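Local coordinates for MOBA relate protein (Mycobacterium sp., PDB 2WAW), which is of unknown function but, with its MobA-like NTP transferase domain of the GT-A clan, probably binds a nucleotide and may transfer nucleotidyl groups, at residues L11-S16 against I50-G55; K23-L28 against D58-K63. All coordinates share one frame; numbering follows the deposited sequence. Where two conformers were deposited one is given.

Interaction 1 (L11-S16 against I50-G55); sequences LAAGYS and IVTLGG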
ATOM      1  N   LEU A  11       0.779   3.051  -2.034  1.00 14.77           N
ATOM      2  CA  LEU A  11      -0.066   4.203  -2.406  1.00 13.99           C
ATOM      3  C   LEU A  11      -0.012   5.224  -1.284  1.00 14.51           C
ATOM      4  O   LEU A  11      -0.489   4.965  -0.166  1.00 15.04           O
ATOM      5  CB  LEU A  11      -1.509   3.752  -2.690  1.00 15.32           C
ATOM      6  CG  LEU A  11      -1.613   2.693  -3.794  1.00 13.91           C
ATOM      7  CD1 LEU A  11      -3.038   2.120  -3.802  1.00 20.68           C
ATOM      8  CD2 LEU A  11      -1.313   3.295  -5.168  1.00 15.14           C
ATOM      9  N   ALA A  12       0.625   6.359  -1.569  1.00 16.38           N
ATOM     10  CA  ALA A  12       0.890   7.372  -0.537  1.00 15.54           C
ATOM     11  C   ALA A  12       0.562   8.787  -0.997  1.00 16.45           C
ATOM     12  O   ALA A  12       1.168   9.755  -0.534  1.00 15.79           O
ATOM     13  CB  ALA A  12       2.339   7.271  -0.043  1.00 16.09           C
ATOM     14  N   ALA A  13      -0.412   8.874  -1.897  1.00 14.71           N
ATOM     15  CA  ALA A  13      -0.863  10.146  -2.470  1.00 15.62           C
ATOM     16  C   ALA A  13      -2.201  10.560  -1.843  1.00 17.21           C
ATOM     17  O   ALA A  13      -3.181   9.801  -1.857  1.00 17.35           O
ATOM     18  CB  ALA A  13      -0.990  10.015  -3.993  1.00 17.10           C
ATOM     19  N   GLY A  14      -2.235  11.762  -1.281  1.00 17.09           N
ATOM     20  CA  GLY A  14      -3.472  12.317  -0.730  1.00 16.23           C
ATOM     21  C   GLY A  14      -4.013  11.667   0.527  1.00 16.94           C
ATOM     22  O   GLY A  14      -3.241  11.185   1.367  1.00 17.82           O
ATOM     23  N   TYR A  15      -5.345  11.714   0.670  1.00 17.61           N
ATOM     24  CA  TYR A  15      -6.085  11.158   1.802  1.00 18.31           C
ATOM     25  C   TYR A  15      -5.637  11.752   3.137  1.00 17.80           C
ATOM     26  O   TYR A  15      -5.687  11.063   4.163  1.00 18.90           O
ATOM     27  CB  TYR A  15      -6.009   9.619   1.828  1.00 17.76           C
ATOM     28  CG  TYR A  15      -6.586   8.946   0.604  1.00 18.22           C
ATOM     29  CD1 TYR A  15      -5.760   8.462  -0.416  1.00 23.37           C
ATOM     30  CD2 TYR A  15      -7.965   8.765   0.481  1.00 20.24           C
ATOM     31  CE1 TYR A  15      -6.303   7.824  -1.534  1.00 21.50           C
ATOM     32  CE2 TYR A  15      -8.508   8.142  -0.626  1.00 19.78           C
ATOM     33  CZ  TYR A  15      -7.678   7.675  -1.628  1.00 19.25           C
ATOM     34  OH  TYR A  15      -8.247   7.045  -2.725  1.00 26.69           O
ATOM     35  N   SER A  16      -5.290  13.042   3.145  1.00 18.72           N
ATOM     36  CA  SER A  16      -4.741  13.718   4.333  0.50 18.94           C
ATOM     37  C   SER A  16      -5.539  14.932   4.814  1.00 18.75           C
ATOM     38  O   SER A  16      -5.141  15.585   5.772  1.00 18.28           O
ATOM     39  CB  SER A  16      -3.297  14.180   4.073  0.50 22.01           C
ATOM     40  OG  SER A  16      -2.375  13.113   4.119  0.50 18.62           O
ATOM     41  N   ILE A  50       7.499   0.785  -5.986  1.00 14.14           N
ATOM     42  CA  ILE A  50       6.956   2.053  -6.440  1.00 13.67           C
ATOM     43  C   ILE A  50       6.202   2.745  -5.302  1.00 14.13           C
ATOM     44  O   ILE A  50       5.498   2.128  -4.591  1.00 14.41           O
ATOM     45  CB  ILE A  50       5.934   1.845  -7.564  1.00 16.26           C
ATOM     46  CG1 ILE A  50       6.597   1.265  -8.815  1.00 16.53           C
ATOM     47  CG2 ILE A  50       5.179   3.118  -7.868  1.00 17.97           C
ATOM     48  CD1 ILE A  50       5.648   0.822  -9.814  1.00 15.53           C
ATOM     49  N   VAL A  51       6.442   4.018  -5.144  1.00 13.56           N
ATOM     50  CA  VAL A  51       5.694   4.810  -4.165  1.00 15.17           C
ATOM     51  C   VAL A  51       5.037   5.970  -4.884  1.00 15.26           C
ATOM     52  O   VAL A  51       5.693   6.687  -5.660  1.00 15.19           O
ATOM     53  CB  VAL A  51       6.618   5.374  -3.066  1.00 15.54           C
ATOM     54  CG1 VAL A  51       5.793   6.030  -1.918  1.00 17.34           C
ATOM     55  CG2 VAL A  51       7.558   4.292  -2.547  1.00 21.95           C
ATOM     56  N   THR A  52       3.731   6.150  -4.647  1.00 14.83           N
ATOM     57  CA  THR A  52       3.035   7.295  -5.245  1.00 14.01           C
ATOM     58  C   THR A  52       2.903   8.406  -4.223  1.00 13.82           C
ATOM     59  O   THR A  52       2.704   8.159  -3.024  1.00 15.29           O
ATOM     60  CB  THR A  52       1.624   6.936  -5.789  1.00 14.25           C
ATOM     61  OG1 THR A  52       0.778   6.595  -4.684  1.00 15.73           O
ATOM     62  CG2 THR A  52       1.678   5.731  -6.755  1.00 15.38           C
ATOM     63  N   LEU A  53       3.022   9.632  -4.714  1.00 15.02           N
ATOM     64  CA  LEU A  53       2.909  10.806  -3.867  1.00 13.15           C
ATOM     65  C   LEU A  53       2.065  11.831  -4.583  1.00 16.99           C
ATOM     66  O   LEU A  53       2.052  11.885  -5.818  1.00 15.43           O
ATOM     67  CB  LEU A  53       4.298  11.382  -3.577  1.00 15.02           C
ATOM     68  CG  LEU A  53       5.289  10.495  -2.827  1.00 16.42           C
ATOM     69  CD1 LEU A  53       6.639  11.177  -2.746  1.00 18.79           C
ATOM     70  CD2 LEU A  53       4.760  10.246  -1.468  1.00 15.84           C
ATOM     71  N   GLY A  54       1.370  12.656  -3.810  1.00 16.45           N
ATOM     72  CA  GLY A  54       0.498  13.667  -4.393  1.00 17.51           C
ATOM     73  C   GLY A  54       0.990  15.084  -4.150  1.00 20.41           C
ATOM     74  O   GLY A  54       2.184  15.375  -4.299  1.00 17.94           O
ATOM     75  N   GLY A  55       0.068  15.955  -3.739  1.00 21.25           N
ATOM     76  CA  GLY A  55       0.357  17.379  -3.533  1.00 23.68           C
ATOM     77  C   GLY A  55       1.474  17.701  -2.548  1.00 24.32           C
ATOM     78  O   GLY A  55       2.150  18.722  -2.698  1.00 25.51           O
TER
HETATM   79  O   HOH W   1       2.209  12.240  -0.927  1.00 24.21           O
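Leu-11 and Thr-52 run alongside each other from neighbouring parallel strands, both on the same face of the sheet. The CB of Leu-11 is 4.2 Å from the hydroxyl OG1 of Thr-52. CG steps further from the strand and carries the two methyls. At the tip, CD2 of Leu-11 lies alongside the threonine, 3.9 Å from OG1 and 4.2 Å from CG2 of Thr-52. Ser-84 and Leu-85 of helix 84-90 also touch the Leu-11 side chain.

The polar grip is on Ala-12 N. Ala-12 N donates to Thr-52 OG1 at 3.1 Å with an N-H...O angle of 157°. A second, weak bond to Thr-52 O is more bent, 122°. Thr-52 OG1 sits between its own backbone N and carbonyl carbon (chi1 67°), where it can take this N-H. The same hydroxyl is hydrogen-bonded to Ser-84 OG, which also ties it to helix 84-90.

Ala-12 CB lies on the other face of the sheet. It meets the CG1 methyl of Val-51 and the CD2 methyl of Leu-53, with Leu-34 of helix 33-42 against it. Further on, Ala-13 CB packs 3.5 Å from Gly-54 N. Ala-12 O and Gly-54 N do not bond directly; one water joins them, donating to Ala-12 O at 2.7 Å and accepting from Gly-54 N at 3.0 Å. Strand 6-12 thus runs out into the glycine-containing loop of the LAAG signature. This arrangement is typical of the nucleotide-binding half of Rossmann-like GT-A domains, where the loop wraps the nucleotide in relatives.

Interaction 2 (K23-L28 against D58-K63); sequences KQLLPL and DEVLEK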
ATOM      1  N   LYS A  23      -0.112  13.397   6.225  1.00 17.38           N
ATOM      2  CA  LYS A  23       0.018  12.271   7.155  1.00 16.53           C
ATOM      3  C   LYS A  23       1.318  11.480   6.941  1.00 17.04           C
ATOM      4  O   LYS A  23       1.832  10.870   7.874  1.00 15.64           O
ATOM      5  CB  LYS A  23      -1.203  11.344   7.094  1.00 18.11           C
ATOM      6  CG  LYS A  23      -1.347  10.544   5.807  1.00 19.60           C
ATOM      7  CD  LYS A  23      -2.746   9.909   5.843  1.00 23.80           C
ATOM      8  CE  LYS A  23      -3.074   9.157   4.609  1.00 21.00           C
ATOM      9  NZ  LYS A  23      -4.431   8.568   4.755  1.00 15.58           N
ATOM     10  N   GLN A  24       1.831  11.516   5.711  1.00 15.82           N
ATOM     11  CA  GLN A  24       3.061  10.809   5.333  1.00 15.15           C
ATOM     12  C   GLN A  24       4.222  11.220   6.250  1.00 16.10           C
ATOM     13  O   GLN A  24       5.119  10.419   6.527  1.00 17.03           O
ATOM     14  CB  GLN A  24       3.420  11.113   3.850  1.00 16.27           C
ATOM     15  CG  GLN A  24       2.375  10.644   2.794  1.00 14.51           C
ATOM     16  CD  GLN A  24       1.152  11.566   2.636  1.00 24.56           C
ATOM     17  OE1 GLN A  24       0.162  11.215   1.950  1.00 24.04           O
ATOM     18  NE2 GLN A  24       1.201  12.733   3.268  1.00 18.14           N
ATOM     19  N   LEU A  25       4.175  12.450   6.717  1.00 14.56           N
ATOM     20  CA  LEU A  25       5.250  13.037   7.497  1.00 15.65           C
ATOM     21  C   LEU A  25       5.048  13.030   9.008  1.00 15.52           C
ATOM     22  O   LEU A  25       5.893  13.443   9.707  1.00 17.56           O
ATOM     23  CB  LEU A  25       5.571  14.458   6.990  1.00 20.00           C
ATOM     24  CG  LEU A  25       5.942  14.556   5.521  1.00 20.00           C
ATOM     25  CD1 LEU A  25       5.979  15.912   5.061  1.00 20.00           C
ATOM     26  CD2 LEU A  25       7.246  13.875   5.222  1.00 20.00           C
ATOM     27  N   LEU A  26       3.934  12.535   9.471  1.00 15.88           N
ATOM     28  CA  LEU A  26       3.694  12.432  10.922  1.00 15.89           C
ATOM     29  C   LEU A  26       4.772  11.602  11.632  1.00 14.85           C
ATOM     30  O   LEU A  26       5.128  10.504  11.183  1.00 15.48           O
ATOM     31  CB  LEU A  26       2.335  11.814  11.168  1.00 14.66           C
ATOM     32  CG  LEU A  26       1.139  12.626  10.681  1.00 17.53           C
ATOM     33  CD1 LEU A  26      -0.108  11.728  10.648  1.00 21.47           C
ATOM     34  CD2 LEU A  26       0.913  13.880  11.539  1.00 24.28           C
ATOM     35  N   PRO A  27       5.305  12.121  12.748  1.00 16.65           N
ATOM     36  CA  PRO A  27       6.312  11.390  13.491  1.00 18.38           C
ATOM     37  C   PRO A  27       5.779  10.046  13.966  1.00 18.77           C
ATOM     38  O   PRO A  27       4.653   9.965  14.463  1.00 19.12           O
ATOM     39  CB  PRO A  27       6.574  12.303  14.699  1.00 18.95           C
ATOM     40  CG  PRO A  27       6.244  13.661  14.211  1.00 18.85           C
ATOM     41  CD  PRO A  27       5.038  13.444  13.330  1.00 16.57           C
ATOM     42  N   LEU A  28       6.586   8.997  13.805  1.00 19.13           N
ATOM     43  CA  LEU A  28       6.252   7.689  14.319  1.00 21.42           C
ATOM     44  C   LEU A  28       7.567   7.124  14.843  1.00 26.17           C
ATOM     45  O   LEU A  28       8.338   6.495  14.108  1.00 27.03           O
ATOM     46  CB  LEU A  28       5.612   6.816  13.228  1.00 22.74           C
ATOM     47  CG  LEU A  28       4.731   5.650  13.680  1.00 25.70           C
ATOM     48  CD1 LEU A  28       3.423   6.144  14.306  1.00 24.10           C
ATOM     49  CD2 LEU A  28       4.458   4.745  12.505  1.00 21.97           C
ATOM     50  N   ASP A  58       6.704  17.479  -2.592  1.00 23.79           N
ATOM     51  CA  ASP A  58       7.880  18.315  -2.341  1.00 26.02           C
ATOM     52  C   ASP A  58       8.399  18.151  -0.921  1.00 25.78           C
ATOM     53  O   ASP A  58       9.604  17.939  -0.728  1.00 26.23           O
ATOM     54  CB  ASP A  58       7.573  19.787  -2.631  1.00 28.52           C
ATOM     55  CG  ASP A  58       7.543  20.097  -4.118  1.00 36.55           C
ATOM     56  OD1 ASP A  58       7.787  19.177  -4.933  1.00 43.05           O
ATOM     57  OD2 ASP A  58       7.276  21.266  -4.471  1.00 44.18           O
ATOM     58  N   GLU A  59       7.501  18.248   0.059  1.00 23.90           N
ATOM     59  CA  GLU A  59       7.844  18.078   1.480  0.50 25.99           C
ATOM     60  C   GLU A  59       8.321  16.650   1.758  1.00 24.28           C
ATOM     61  O   GLU A  59       9.285  16.425   2.486  1.00 24.55           O
ATOM     62  CB  GLU A  59       6.634  18.389   2.373  0.50 25.71           C
ATOM     63  CG  GLU A  59       6.003  19.763   2.185  0.50 26.01           C
ATOM     64  CD  GLU A  59       4.617  19.856   2.809  0.50 28.08           C
ATOM     65  OE1 GLU A  59       4.526  20.037   4.041  0.50 35.71           O
ATOM     66  OE2 GLU A  59       3.614  19.746   2.068  0.50 29.49           O
ATOM     67  N   VAL A  60       7.616  15.678   1.183  1.00 22.18           N
ATOM     68  CA  VAL A  60       7.961  14.271   1.382  1.00 21.84           C
ATOM     69  C   VAL A  60       9.358  13.924   0.832  1.00 23.70           C
ATOM     70  O   VAL A  60      10.138  13.213   1.484  1.00 24.46           O
ATOM     71  CB  VAL A  60       6.888  13.329   0.802  1.00 20.71           C
ATOM     72  CG1 VAL A  60       7.344  11.880   0.873  1.00 24.45           C
ATOM     73  CG2 VAL A  60       5.595  13.480   1.572  1.00 21.85           C
ATOM     74  N   LEU A  61       9.679  14.464  -0.316  1.00 25.13           N
ATOM     75  CA  LEU A  61      10.950  14.231  -0.933  1.00 26.74           C
ATOM     76  C   LEU A  61      12.067  14.757  -0.045  1.00 28.24           C
ATOM     77  O   LEU A  61      13.134  14.250  -0.055  1.00 29.46           O
ATOM     78  CB  LEU A  61      11.018  14.848  -2.324  1.00 20.00           C
ATOM     79  CG  LEU A  61      10.060  14.358  -3.384  1.00 20.00           C
ATOM     80  CD1 LEU A  61      10.183  15.074  -4.694  1.00 20.00           C
ATOM     81  CD2 LEU A  61      10.114  12.900  -3.583  1.00 20.00           C
ATOM     82  N   GLU A  62      11.813  15.842   0.649  1.00 29.27           N
ATOM     83  CA  GLU A  62      12.781  16.426   1.564  1.00 31.05           C
ATOM     84  C   GLU A  62      13.019  15.602   2.822  1.00 29.59           C
ATOM     85  O   GLU A  62      14.055  15.678   3.361  1.00 30.28           O
ATOM     86  CB  GLU A  62      12.442  17.883   1.908  1.00 32.04           C
ATOM     87  CG  GLU A  62      12.366  18.816   0.709  1.00 38.00           C
ATOM     88  CD  GLU A  62      11.744  20.212   0.949  1.00 37.20           C
ATOM     89  OE1 GLU A  62      11.139  20.512   1.998  1.00 44.86           O
ATOM     90  OE2 GLU A  62      11.865  21.032   0.036  1.00 46.28           O
ATOM     91  N   LYS A  63      12.032  14.843   3.274  1.00 27.06           N
ATOM     92  CA  LYS A  63      12.037  14.265   4.632  1.00 26.37           C
ATOM     93  C   LYS A  63      11.940  12.740   4.756  1.00 26.87           C
ATOM     94  O   LYS A  63      12.066  12.205   5.860  1.00 29.19           O
ATOM     95  CB  LYS A  63      10.924  14.891   5.477  1.00 27.19           C
ATOM     96  CG  LYS A  63      11.135  16.363   5.799  1.00 34.36           C
ATOM     97  CD  LYS A  63       9.909  16.945   6.474  1.00 44.38           C
ATOM     98  CE  LYS A  63      10.098  18.420   6.781  1.00 50.15           C
ATOM     99  NZ  LYS A  63       8.990  18.941   7.630  1.00 50.62           N
TER
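Leu-25 packs its branched end on Glu-59, Val-60 and Lys-63 of helix 57-63. It belongs to a short 3-10 turn, residues 23-25, at the end of the signature loop of the MobA-like nucleotidyltransferase fold. The turn leans on a helix flanking the Rossmann-like sheet. The contact is apolar, and Leu-25 makes the largest share of it.

The conformation of Leu-25 sets how it lands. CG is anti to the carbonyl carbon (chi1 -57°) and CD1 is anti to CA (chi2 169°), which carries CD1 out to the helix. Leu-25 CD1 touches CB of Glu-59 at 3.7 Å. Leu-25 CD2 takes the other branch and reaches CB of Lys-63 at 3.8 Å and CA of Val-60 at 3.9 Å. The leucine therefore rests on positions i, i+1 and i+4 of the helix. It crosses the side chains of Glu-59 and Lys-63 at about a right angle. Both of these meet it through CB, at the root of the chain, and their contacts here do not involve their charged ends.

Val-60 supplies the methyl CG2, which stands beside its own backbone N. CG2 faces two residues of the turn. The side chains of Leu-25 and Val-60 cross obliquely, with Leu-25 CD2 and Val-60 CG2 4.0 Å apart. Leu-34 of helix 33-42 and Leu-53 of strand 48-53 also touch Val-60, so this part of the contact continues into the buried core. Val-64 extends the apolar surroundings of Leu-25. The second residue of the turn on this methyl is Gln-24, whose CB lies 3.9 Å from Val-60 CG2.

How the interactions relate
From the N terminus, strand 6-12 leads into the signature loop and then the 3-10 turn at 23-25. The small hairpin 27-28/31-32 and helix 33-42 follow before strand 48-53 returns beside strand 6-12. Interaction 1 closes this loop, a beta-alpha-beta crossover between neighbouring parallel strands. The chain then enters helix 57-63, and interaction 2 closes a second loop back to the turn. The two loops cross, since their segments alternate along the chain. They also meet directly: Lys-23 NZ reaches Tyr-15 O at 2.9 Å, and Lys-23 N lies 3.1 Å from Ser-16 OG. Sheet, signature loop and flanking helix are tied together.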